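Local structure of putative N-acetylmuramoyl-L-alanine amidase,autolysin cwp6 (Peptoclostridium difficile, 5J72) at residues A[161-166]-A[214-219]; A[190-195]-A[222-227]; A[207-212]-A[234-239]. The protein is probably a zinc-dependent N-acetylmuramoyl-L-alanine amidase that cleaves cell-wall peptidoglycan and is held at the cell wall by its CWB2 domains. All coordinates share one frame; numbering follows the deposited sequence.

Contact 1 of 3, residues A[161-166]-A[214-219]; sequences IVNGEL and DGSVSQ
From Ser216 onward the loop 214-219 comes up against the end of strand 158-163, and Asn163 does most of the work. The carbonyl O of Ser216 accepts a hydrogen bond from Asn163 ND2 at 2.9 Å. ND2 uses an in-plane lone pair of Ser216 O, and that oxygen lies only 11° out of the amide plane of Asn163. Ser216 OG, anti to its own backbone N, shares a water with the backbone N of Asn163; Leu166 CD1 comes within 3.2 Å of Ser216 OG, and Asn163 CB is also near. Val217 then sets CG2, the branch beside its backbone N, near the backbone N of Asn163 and 4.0 Å from Asn163 CB, a small branched side chain suited to this buried spot. Ser218, the N-cap residue, uses OG to cap helix 219-228, accepting from Lys220 N. Asn fits its place because its amide serves both ways: with CG anti to the backbone N (chi1 179°), ND2 reaches Ser216 while OD1 takes the backbone N of Glu165 at 2.8 Å. That second bond makes an Asx turn, here leading the chain out of the C-terminal end of a central strand in a parallel alpha/beta sheet.

Contact 2 of 3, residues A[190-195]-A[222-227]; sequences DDIPES and VSQIKS
An extended run of chain, 191-193, passes beside one turn of helix 219-228 and comes nearest at Asp191 and Gln224, whose CA atoms are 6.1 Å apart. At its end Pro193 occupies the N-cap position of helix 194-203, while 222-227 is regular helix. With the backbone there engaged in helix bonds such as Lys226 N to Val222 O, the bond across is made by a side chain. Gln224 supplies it: CG stands anti to the carbonyl carbon and the chain continues extended (chi2 -165°), long enough to carry the amide across to the backbone of 191-192. There OE1 accepts from Ile192 N at 3.0 Å, nearly straight at the hydrogen (164°), although the donor sits well above the carbonyl plane of the amide. The amide also lies against Asp191, whose CB is 3.4 Å from Gln224 NE2, while the Asp191 carboxylate leads off to Asn188.

The rest of the contact is apolar. Ile192 holds CG1 in the crowded position between backbone N and carbonyl carbon (chi1 46°), which brings its end toward the helix. Ile192 CG1 slides past Gln224 CB in the opposite sense, 3.9 Å apart. Ile192 CG2 packs 3.9 Å from Ile225 CG1, and the two isoleucine side chains cross at about a right angle; Ile192 CD1 reaches the CA of Ile225. Ile192 also touches Lys197 and Leu200 of helix 194-203, and Ile225 rests on Val208 of strand 207-211, so the contact joins two successive helices over the parallel sheet.

Contact 3 of 3, residues A[207-212]-A[234-239]; sequences DVIIIG and TRIGGV
Two neighbouring parallel strands meet here, 207-211 and the outermost strand 232-236, joined through helix 219-228 as a beta-alpha-beta unit of a four-stranded sheet. Their short axes run 4.6 Å apart at 21°. Thr234 N gives to Val208 O, Ile210 N to Thr234 O, and Ile236 N to Ile210 O at 3.0 Å, this last nearly along the C=O axis. Gly212 N to Ile236 O carries the ladder one step past the strand.

On one face Ile236 lies beside both Ile209 and Ile211, and Thr234 beside Ile209, with Ile209 CG2 3.7 Å from Ile236 CD1; beta-branched residues suit both the extended backbone and this packing beneath helices 174-180 and 241-253. The other face holds Ile210 and Arg235. The arginine chain bends at chi3, so its end folds back over the first strand: Ile210 covers part of one guanidinium face, offset toward its rim, and NH1 gives to Gly212 O at 3.0 Å, near the guanidinium plane but above the carbonyl plane. Gly212 has phi/psi of 123/150°, where a CB would jam against the preceding carbonyl O, and a CB on Gly237 would clash with Gly212 C. Arg235 NH1 also bonds to Val217 O, so its positive charge is probably stabilised by the dipoles of two backbone carbonyls, tying strand end and following loop together.

All three contacts belong to one parallel sheet and the helices on it, with strand 207-211 between the strands of 161-166 and 234-239. Contacts 1 and 3 are closest, centres about 9 Å apart, joined by Ile161 N to Ile209 O at 2.8 Å and by the loop carbonyl Val217 O, 2.6 Å from Arg235 NH1. Contact 2, about 11 Å from contact 1 by centres, meets it where Ser218 OG lies 2.5 Å from Asp190 OD1. Between contacts 2 and 3 the link is packing by Val222 CG2, 3.6 Å from both Ile210 CD1 and Arg235 NH2. The metal sites, including zinc-binding His460, Glu477 and His530, lie away from all three.

Contact 1 of 3, residues A[161-166]-A[214-219]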
ATOM      1  N   ILE A 161       7.105   2.839 -21.559  1.00 18.78           N
ATOM      2  CA  ILE A 161       5.723   3.036 -21.993  1.00 17.12           C
ATOM      3  C   ILE A 161       4.978   1.688 -21.873  1.00 22.41           C
ATOM      4  O   ILE A 161       5.538   0.661 -22.231  1.00 22.98           O
ATOM      5  CB  ILE A 161       5.789   3.426 -23.504  1.00 22.22           C
ATOM      6  CG1 ILE A 161       6.255   4.918 -23.671  1.00 24.98           C
ATOM      7  CG2 ILE A 161       4.384   3.221 -24.091  1.00 25.02           C
ATOM      8  CD1 ILE A 161       5.113   5.899 -23.462  1.00 24.30           C
ATOM      9  N   VAL A 162       3.783   1.732 -21.389  1.00 21.33           N
ATOM     10  CA  VAL A 162       2.921   0.544 -21.201  1.00 23.02           C
ATOM     11  C   VAL A 162       1.601   0.968 -21.797  1.00 22.36           C
ATOM     12  O   VAL A 162       1.285   2.139 -21.798  1.00 23.37           O
ATOM     13  CB  VAL A 162       2.792   0.310 -19.674  1.00 25.44           C
ATOM     14  CG1 VAL A 162       1.577  -0.527 -19.361  1.00 33.41           C
ATOM     15  CG2 VAL A 162       4.109  -0.337 -19.152  1.00 28.44           C
ATOM     16  N   ASN A 163       0.844   0.016 -22.316  1.00 24.31           N
ATOM     17  CA  ASN A 163      -0.493   0.303 -22.809  1.00 24.49           C
ATOM     18  C   ASN A 163      -1.358   0.641 -21.637  1.00 28.66           C
ATOM     19  O   ASN A 163      -1.468  -0.205 -20.730  1.00 32.63           O
ATOM     20  CB  ASN A 163      -1.038  -0.955 -23.498  1.00 30.91           C
ATOM     21  CG  ASN A 163      -2.453  -0.771 -24.026  1.00 33.10           C
ATOM     22  OD1 ASN A 163      -3.308  -0.154 -23.380  1.00 31.48           O
ATOM     23  ND2 ASN A 163      -2.754  -1.256 -25.259  1.00 32.73           N
ATOM     24  N   GLY A 164      -2.009   1.816 -21.634  1.00 28.60           N
ATOM     25  CA  GLY A 164      -2.768   2.264 -20.474  1.00 32.28           C
ATOM     26  C   GLY A 164      -4.056   1.530 -20.157  1.00 38.51           C
ATOM     27  O   GLY A 164      -4.519   1.618 -19.029  1.00 37.68           O
ATOM     28  N   GLU A 165      -4.657   0.829 -21.136  1.00 43.64           N
ATOM     29  CA  GLU A 165      -5.910   0.093 -20.862  1.00 48.79           C
ATOM     30  C   GLU A 165      -5.577  -1.378 -20.683  1.00 48.26           C
ATOM     31  O   GLU A 165      -6.458  -2.140 -20.356  1.00 50.43           O
ATOM     32  CB  GLU A 165      -6.959   0.321 -21.994  1.00 55.62           C
ATOM     33  CG  GLU A 165      -7.117   1.792 -22.408  1.00 64.03           C
ATOM     34  CD  GLU A 165      -7.795   2.684 -21.354  1.00 72.32           C
ATOM     35  OE1 GLU A 165      -8.225   2.149 -20.308  1.00 76.35           O
ATOM     36  OE2 GLU A 165      -7.898   3.926 -21.575  1.00 69.33           O
ATOM     37  N   LEU A 166      -4.329  -1.802 -20.906  1.00 44.73           N
ATOM     38  CA  LEU A 166      -3.914  -3.168 -20.632  1.00 47.38           C
ATOM     39  C   LEU A 166      -2.858  -3.036 -19.556  1.00 50.98           C
ATOM     40  O   LEU A 166      -1.814  -3.717 -19.614  1.00 52.05           O
ATOM     41  CB  LEU A 166      -3.209  -3.968 -21.742  1.00 52.91           C
ATOM     42  CG  LEU A 166      -3.938  -4.229 -23.029  1.00 56.43           C
ATOM     43  CD1 LEU A 166      -2.812  -4.592 -24.006  1.00 56.21           C
ATOM     44  CD2 LEU A 166      -4.963  -5.381 -22.903  1.00 56.86           C
ATOM     45  N   ASP A 214       3.948  -6.374 -30.015  1.00 41.28           N
ATOM     46  CA  ASP A 214       3.206  -5.432 -30.874  1.00 46.36           C
ATOM     47  C   ASP A 214       1.727  -5.560 -30.769  1.00 48.28           C
ATOM     48  O   ASP A 214       0.992  -4.669 -31.210  1.00 45.51           O
ATOM     49  CB  ASP A 214       3.652  -5.508 -32.340  1.00 51.50           C
ATOM     50  CG  ASP A 214       3.494  -6.870 -32.968  1.00 63.69           C
ATOM     51  OD1 ASP A 214       4.124  -7.108 -34.022  1.00 64.06           O
ATOM     52  OD2 ASP A 214       2.743  -7.711 -32.400  1.00 66.83           O
ATOM     53  N   GLY A 215       1.256  -6.655 -30.153  1.00 46.89           N
ATOM     54  CA  GLY A 215      -0.173  -6.801 -29.946  1.00 44.64           C
ATOM     55  C   GLY A 215      -0.641  -5.832 -28.875  1.00 45.38           C
ATOM     56  O   GLY A 215      -1.785  -5.401 -28.893  1.00 44.84           O
ATOM     57  N   SER A 216       0.269  -5.470 -27.923  1.00 42.93           N
ATOM     58  CA  SER A 216      -0.061  -4.532 -26.826  1.00 41.12           C
ATOM     59  C   SER A 216       0.156  -3.067 -27.253  1.00 37.27           C
ATOM     60  O   SER A 216      -0.726  -2.210 -27.109  1.00 37.94           O
ATOM     61  CB  SER A 216       0.805  -4.852 -25.617  1.00 41.47           C
ATOM     62  OG  SER A 216       0.296  -4.101 -24.528  1.00 50.42           O
ATOM     63  N   VAL A 217       1.336  -2.817 -27.801  1.00 36.41           N
ATOM     64  CA  VAL A 217       1.694  -1.493 -28.315  1.00 36.11           C
ATOM     65  C   VAL A 217       2.290  -1.737 -29.705  1.00 29.46           C
ATOM     66  O   VAL A 217       3.398  -2.265 -29.827  1.00 32.31           O
ATOM     67  CB  VAL A 217       2.691  -0.775 -27.362  1.00 31.71           C
ATOM     68  CG1 VAL A 217       2.961   0.645 -27.909  1.00 31.47           C
ATOM     69  CG2 VAL A 217       2.092  -0.713 -25.939  1.00 28.31           C
ATOM     70  N   SER A 218       1.559  -1.344 -30.719  1.00 33.95           N
ATOM     71  CA  SER A 218       1.921  -1.631 -32.132  1.00 37.85           C
ATOM     72  C   SER A 218       2.904  -0.652 -32.753  1.00 39.80           C
ATOM     73  O   SER A 218       3.268   0.359 -32.144  1.00 38.92           O
ATOM     74  CB  SER A 218       0.649  -1.601 -32.981  1.00 35.69           C
ATOM     75  OG  SER A 218       0.283  -0.271 -33.279  1.00 33.90           O
ATOM     76  N   GLN A 219       3.322  -0.950 -33.983  1.00 39.35           N
ATOM     77  CA  GLN A 219       4.205  -0.078 -34.738  1.00 40.43           C
ATOM     78  C   GLN A 219       3.505   1.254 -34.980  1.00 39.04           C
ATOM     79  O   GLN A 219       4.165   2.267 -35.198  1.00 39.13           O
ATOM     80  CB  GLN A 219       4.522  -0.724 -36.104  1.00 46.06           C
ATOM     81  CG  GLN A 219       5.362   0.213 -36.992  1.00 59.28           C
ATOM     82  CD  GLN A 219       6.622   0.770 -36.311  1.00 65.42           C
ATOM     83  OE1 GLN A 219       7.341   0.072 -35.561  1.00 68.37           O
ATOM     84  NE2 GLN A 219       6.889   2.059 -36.530  1.00 62.71           N
TER
HETATM   85  O   HOH W   1       1.925  -2.635 -22.740  1.00 29.72           O

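Contact 2 of 3, residues A[190-195]-A[222-227]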
ATOM      1  N   ASP A 190      -2.524   1.744 -30.729  1.00 32.22           N
ATOM      2  CA  ASP A 190      -2.058   2.285 -32.010  1.00 40.77           C
ATOM      3  C   ASP A 190      -1.796   3.797 -32.017  1.00 44.38           C
ATOM      4  O   ASP A 190      -1.545   4.359 -33.076  1.00 43.17           O
ATOM      5  CB  ASP A 190      -3.118   1.934 -33.109  1.00 44.40           C
ATOM      6  CG  ASP A 190      -3.279   0.436 -33.284  1.00 48.12           C
ATOM      7  OD1 ASP A 190      -2.257  -0.250 -33.482  1.00 48.37           O
ATOM      8  OD2 ASP A 190      -4.425  -0.051 -33.201  1.00 52.53           O
ATOM      9  N   ASP A 191      -1.855   4.464 -30.865  1.00 43.92           N
ATOM     10  CA  ASP A 191      -1.608   5.918 -30.805  1.00 43.97           C
ATOM     11  C   ASP A 191      -1.166   6.339 -29.404  1.00 41.25           C
ATOM     12  O   ASP A 191      -1.249   5.530 -28.472  1.00 37.52           O
ATOM     13  CB  ASP A 191      -2.899   6.694 -31.112  1.00 44.13           C
ATOM     14  CG  ASP A 191      -3.991   6.530 -30.027  1.00 55.41           C
ATOM     15  OD1 ASP A 191      -4.837   5.620 -30.169  1.00 56.27           O
ATOM     16  OD2 ASP A 191      -3.983   7.307 -29.031  1.00 56.55           O
ATOM     17  N   ILE A 192      -0.710   7.583 -29.252  1.00 36.53           N
ATOM     18  CA  ILE A 192      -0.460   8.089 -27.922  1.00 33.87           C
ATOM     19  C   ILE A 192      -1.282   9.320 -27.839  1.00 32.31           C
ATOM     20  O   ILE A 192      -1.371  10.052 -28.826  1.00 31.35           O
ATOM     21  CB  ILE A 192       1.026   8.389 -27.585  1.00 31.30           C
ATOM     22  CG1 ILE A 192       1.724   9.185 -28.761  1.00 32.43           C
ATOM     23  CG2 ILE A 192       1.734   7.083 -27.309  1.00 30.02           C
ATOM     24  CD1 ILE A 192       3.095   9.809 -28.327  1.00 29.48           C
ATOM     25  N   PRO A 193      -1.948   9.592 -26.704  1.00 33.22           N
ATOM     26  CA  PRO A 193      -2.740  10.822 -26.622  1.00 31.91           C
ATOM     27  C   PRO A 193      -1.825  12.049 -26.483  1.00 33.04           C
ATOM     28  O   PRO A 193      -0.631  11.935 -26.218  1.00 28.36           O
ATOM     29  CB  PRO A 193      -3.597  10.618 -25.385  1.00 31.91           C
ATOM     30  CG  PRO A 193      -2.894   9.634 -24.582  1.00 34.45           C
ATOM     31  CD  PRO A 193      -2.256   8.693 -25.587  1.00 34.90           C
ATOM     32  N   GLU A 194      -2.409  13.224 -26.625  1.00 29.78           N
ATOM     33  CA  GLU A 194      -1.680  14.456 -26.567  1.00 26.92           C
ATOM     34  C   GLU A 194      -0.944  14.641 -25.231  1.00 30.96           C
ATOM     35  O   GLU A 194       0.160  15.172 -25.219  1.00 27.61           O
ATOM     36  CB  GLU A 194      -2.694  15.596 -26.772  1.00 33.42           C
ATOM     37  CG  GLU A 194      -2.116  16.990 -26.578  1.00 45.37           C
ATOM     38  CD  GLU A 194      -0.932  17.334 -27.532  1.00 56.02           C
ATOM     39  OE1 GLU A 194      -0.904  16.835 -28.682  1.00 57.25           O
ATOM     40  OE2 GLU A 194      -0.049  18.122 -27.110  1.00 54.55           O
ATOM     41  N   SER A 195      -1.576  14.240 -24.112  1.00 27.65           N
ATOM     42  CA  SER A 195      -0.973  14.347 -22.797  1.00 27.17           C
ATOM     43  C   SER A 195       0.391  13.574 -22.839  1.00 23.74           C
ATOM     44  O   SER A 195       1.411  14.177 -22.487  1.00 24.64           O
ATOM     45  CB  SER A 195      -1.956  13.791 -21.749  1.00 27.50           C
ATOM     46  OG  SER A 195      -2.236  12.421 -22.001  1.00 31.87           O
ATOM     47  N   VAL A 222       4.368   3.121 -32.147  1.00 26.59           N
ATOM     48  CA  VAL A 222       5.777   3.443 -32.204  1.00 29.83           C
ATOM     49  C   VAL A 222       5.962   4.674 -33.105  1.00 33.98           C
ATOM     50  O   VAL A 222       6.721   5.564 -32.730  1.00 30.44           O
ATOM     51  CB  VAL A 222       6.604   2.250 -32.688  1.00 32.36           C
ATOM     52  CG1 VAL A 222       8.039   2.663 -32.958  1.00 32.10           C
ATOM     53  CG2 VAL A 222       6.557   1.122 -31.641  1.00 36.53           C
ATOM     54  N   SER A 223       5.259   4.760 -34.264  1.00 32.42           N
ATOM     55  CA  SER A 223       5.470   5.933 -35.116  1.00 32.89           C
ATOM     56  C   SER A 223       4.987   7.149 -34.481  1.00 30.68           C
ATOM     57  O   SER A 223       5.638   8.182 -34.654  1.00 31.62           O
ATOM     58  CB  SER A 223       4.774   5.783 -36.477  1.00 39.32           C
ATOM     59  OG  SER A 223       5.180   4.538 -37.018  1.00 46.69           O
ATOM     60  N   GLN A 224       3.884   7.120 -33.749  1.00 28.62           N
ATOM     61  CA  GLN A 224       3.461   8.390 -33.137  1.00 29.09           C
ATOM     62  C   GLN A 224       4.449   8.830 -32.008  1.00 25.50           C
ATOM     63  O   GLN A 224       4.631  10.017 -31.780  1.00 26.11           O
ATOM     64  CB  GLN A 224       2.061   8.312 -32.547  1.00 32.00           C
ATOM     65  CG  GLN A 224       1.000   8.169 -33.615  1.00 38.50           C
ATOM     66  CD  GLN A 224      -0.378   8.454 -33.042  1.00 45.83           C
ATOM     67  OE1 GLN A 224      -0.544   8.950 -31.939  1.00 42.75           O
ATOM     68  NE2 GLN A 224      -1.419   8.117 -33.796  1.00 52.34           N
ATOM     69  N   ILE A 225       5.080   7.863 -31.342  1.00 25.60           N
ATOM     70  CA  ILE A 225       6.047   8.230 -30.303  1.00 23.51           C
ATOM     71  C   ILE A 225       7.231   8.903 -31.009  1.00 25.43           C
ATOM     72  O   ILE A 225       7.661   9.965 -30.572  1.00 26.60           O
ATOM     73  CB  ILE A 225       6.500   6.934 -29.605  1.00 24.17           C
ATOM     74  CG1 ILE A 225       5.314   6.425 -28.676  1.00 25.09           C
ATOM     75  CG2 ILE A 225       7.802   7.183 -28.774  1.00 21.01           C
ATOM     76  CD1 ILE A 225       5.620   5.025 -28.147  1.00 24.72           C
ATOM     77  N   LYS A 226       7.745   8.299 -32.094  1.00 23.07           N
ATOM     78  CA  LYS A 226       8.922   8.930 -32.759  1.00 28.24           C
ATOM     79  C   LYS A 226       8.557  10.273 -33.392  1.00 29.03           C
ATOM     80  O   LYS A 226       9.438  11.121 -33.591  1.00 28.48           O
ATOM     81  CB  LYS A 226       9.508   7.989 -33.809  1.00 25.60           C
ATOM     82  CG  LYS A 226      10.128   6.783 -33.146  1.00 26.62           C
ATOM     83  CD  LYS A 226      10.557   5.789 -34.216  1.00 35.69           C
ATOM     84  CE  LYS A 226      11.712   4.998 -33.699  1.00 45.93           C
ATOM     85  NZ  LYS A 226      11.851   3.695 -34.389  1.00 56.63           N
ATOM     86  N   SER A 227       7.280  10.500 -33.713  1.00 27.49           N
ATOM     87  CA  SER A 227       6.917  11.806 -34.260  1.00 28.76           C
ATOM     88  C   SER A 227       6.968  12.790 -33.184  1.00 28.70           C
ATOM     89  O   SER A 227       7.226  13.964 -33.444  1.00 29.85           O
ATOM     90  CB  SER A 227       5.498  11.813 -34.815  1.00 30.80           C
ATOM     91  OG  SER A 227       5.573  11.162 -36.065  1.00 42.86           O
TER

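Contact 3 of 3, residues A[207-212]-A[234-239]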
ATOM      1  N   ASP A 207      15.683   7.600 -25.284  1.00 19.87           N
ATOM      2  CA  ASP A 207      15.213   6.217 -25.509  1.00 21.64           C
ATOM      3  C   ASP A 207      13.867   5.967 -24.888  1.00 21.66           C
ATOM      4  O   ASP A 207      13.617   6.423 -23.756  1.00 21.08           O
ATOM      5  CB  ASP A 207      16.231   5.243 -24.826  1.00 23.25           C
ATOM      6  CG  ASP A 207      17.599   5.188 -25.473  1.00 33.55           C
ATOM      7  OD1 ASP A 207      18.462   5.997 -25.102  1.00 37.00           O
ATOM      8  OD2 ASP A 207      17.800   4.332 -26.370  1.00 37.18           O
ATOM      9  N   VAL A 208      12.982   5.281 -25.582  1.00 19.19           N
ATOM     10  CA  VAL A 208      11.699   4.852 -25.028  1.00 17.92           C
ATOM     11  C   VAL A 208      11.742   3.296 -24.997  1.00 23.33           C
ATOM     12  O   VAL A 208      12.182   2.639 -25.976  1.00 23.15           O
ATOM     13  CB  VAL A 208      10.487   5.392 -25.851  1.00 18.89           C
ATOM     14  CG1 VAL A 208       9.226   4.626 -25.537  1.00 21.36           C
ATOM     15  CG2 VAL A 208      10.266   6.870 -25.551  1.00 20.70           C
ATOM     16  N   ILE A 209      11.303   2.706 -23.868  1.00 18.73           N
ATOM     17  CA  ILE A 209      11.333   1.254 -23.706  1.00 19.35           C
ATOM     18  C   ILE A 209       9.864   0.877 -23.580  1.00 22.60           C
ATOM     19  O   ILE A 209       9.115   1.270 -22.657  1.00 20.88           O
ATOM     20  CB  ILE A 209      12.188   0.797 -22.481  1.00 18.56           C
ATOM     21  CG1 ILE A 209      13.631   1.220 -22.633  1.00 23.46           C
ATOM     22  CG2 ILE A 209      12.096  -0.746 -22.286  1.00 22.85           C
ATOM     23  CD1 ILE A 209      13.929   2.663 -22.023  1.00 24.14           C
ATOM     24  N   ILE A 210       9.395   0.125 -24.575  1.00 20.26           N
ATOM     25  CA  ILE A 210       8.028  -0.334 -24.583  1.00 23.19           C
ATOM     26  C   ILE A 210       7.955  -1.731 -23.924  1.00 24.30           C
ATOM     27  O   ILE A 210       8.782  -2.591 -24.212  1.00 25.22           O
ATOM     28  CB  ILE A 210       7.487  -0.451 -26.022  1.00 29.80           C
ATOM     29  CG1 ILE A 210       7.312   0.969 -26.629  1.00 34.38           C
ATOM     30  CG2 ILE A 210       6.182  -1.201 -25.967  1.00 28.90           C
ATOM     31  CD1 ILE A 210       7.185   0.911 -28.125  1.00 43.05           C
ATOM     32  N   ILE A 211       6.998  -1.909 -23.028  1.00 26.10           N
ATOM     33  CA  ILE A 211       6.800  -3.201 -22.354  1.00 29.81           C
ATOM     34  C   ILE A 211       5.563  -3.793 -23.015  1.00 32.01           C
ATOM     35  O   ILE A 211       4.500  -3.174 -22.981  1.00 32.92           O
ATOM     36  CB  ILE A 211       6.595  -3.023 -20.842  1.00 28.26           C
ATOM     37  CG1 ILE A 211       7.838  -2.359 -20.208  1.00 24.82           C
ATOM     38  CG2 ILE A 211       6.265  -4.438 -20.162  1.00 23.52           C
ATOM     39  CD1 ILE A 211       9.139  -3.059 -20.513  1.00 20.93           C
ATOM     40  N   GLY A 212       5.696  -4.975 -23.598  1.00 32.23           N
ATOM     41  CA  GLY A 212       4.554  -5.575 -24.283  1.00 36.71           C
ATOM     42  C   GLY A 212       4.938  -5.864 -25.735  1.00 42.34           C
ATOM     43  O   GLY A 212       5.791  -5.183 -26.335  1.00 39.17           O
ATOM     44  N   THR A 234      13.237   0.720 -27.720  1.00 26.86           N
ATOM     45  CA  THR A 234      13.579  -0.654 -27.343  1.00 23.31           C
ATOM     46  C   THR A 234      12.300  -1.340 -27.031  1.00 25.14           C
ATOM     47  O   THR A 234      11.322  -0.704 -26.576  1.00 26.51           O
ATOM     48  CB  THR A 234      14.490  -0.644 -26.103  1.00 26.65           C
ATOM     49  OG1 THR A 234      15.799  -0.235 -26.525  1.00 28.17           O
ATOM     50  CG2 THR A 234      14.605  -2.024 -25.414  1.00 30.95           C
ATOM     51  N   ARG A 235      12.216  -2.664 -27.235  1.00 25.50           N
ATOM     52  CA  ARG A 235      10.953  -3.332 -26.901  1.00 28.20           C
ATOM     53  C   ARG A 235      11.299  -4.591 -26.124  1.00 27.65           C
ATOM     54  O   ARG A 235      12.234  -5.316 -26.495  1.00 25.64           O
ATOM     55  CB  ARG A 235      10.143  -3.763 -28.149  1.00 33.99           C
ATOM     56  CG  ARG A 235       8.739  -4.292 -27.740  1.00 35.56           C
ATOM     57  CD  ARG A 235       7.955  -4.866 -28.929  1.00 41.73           C
ATOM     58  NE  ARG A 235       7.528  -3.818 -29.852  1.00 37.23           N
ATOM     59  CZ  ARG A 235       6.327  -3.265 -29.818  1.00 33.18           C
ATOM     60  NH1 ARG A 235       5.436  -3.654 -28.913  1.00 31.87           N
ATOM     61  NH2 ARG A 235       6.001  -2.315 -30.684  1.00 33.50           N
ATOM     62  N   ILE A 236      10.579  -4.819 -25.044  1.00 27.47           N
ATOM     63  CA  ILE A 236      10.781  -5.983 -24.168  1.00 29.99           C
ATOM     64  C   ILE A 236       9.391  -6.545 -24.054  1.00 30.10           C
ATOM     65  O   ILE A 236       8.513  -5.923 -23.476  1.00 29.71           O
ATOM     66  CB  ILE A 236      11.315  -5.629 -22.790  1.00 33.86           C
ATOM     67  CG1 ILE A 236      12.714  -4.961 -22.894  1.00 32.93           C
ATOM     68  CG2 ILE A 236      11.400  -6.935 -21.959  1.00 37.03           C
ATOM     69  CD1 ILE A 236      13.074  -4.209 -21.646  1.00 34.16           C
ATOM     70  N   GLY A 237       9.160  -7.732 -24.620  1.00 32.30           N
ATOM     71  CA  GLY A 237       7.813  -8.307 -24.579  1.00 38.11           C
ATOM     72  C   GLY A 237       7.908  -9.752 -25.038  1.00 43.22           C
ATOM     73  O   GLY A 237       8.507 -10.022 -26.075  1.00 43.23           O
ATOM     74  N   GLY A 238       7.354 -10.678 -24.249  1.00 42.56           N
ATOM     75  CA  GLY A 238       7.405 -12.085 -24.607  1.00 41.80           C
ATOM     76  C   GLY A 238       6.035 -12.552 -25.040  1.00 41.51           C
ATOM     77  O   GLY A 238       5.137 -11.734 -25.226  1.00 40.44           O
ATOM     78  N   VAL A 239       5.864 -13.911 -25.161  1.00 45.47           N
ATOM     79  CA  VAL A 239       4.595 -14.529 -25.599  1.00 48.50           C
ATOM     80  C   VAL A 239       3.469 -14.329 -24.593  1.00 44.98           C
ATOM     81  O   VAL A 239       2.309 -14.297 -24.968  1.00 43.06           O
ATOM     82  CB  VAL A 239       4.834 -16.048 -25.873  1.00 52.10           C
ATOM     83  CG1 VAL A 239       5.218 -16.795 -24.590  1.00 54.95           C
ATOM     84  CG2 VAL A 239       3.582 -16.680 -26.478  1.00 55.78           C
TER
HETATM   85  O   HOH W   2      15.546   2.442 -26.603  1.00 40.49           O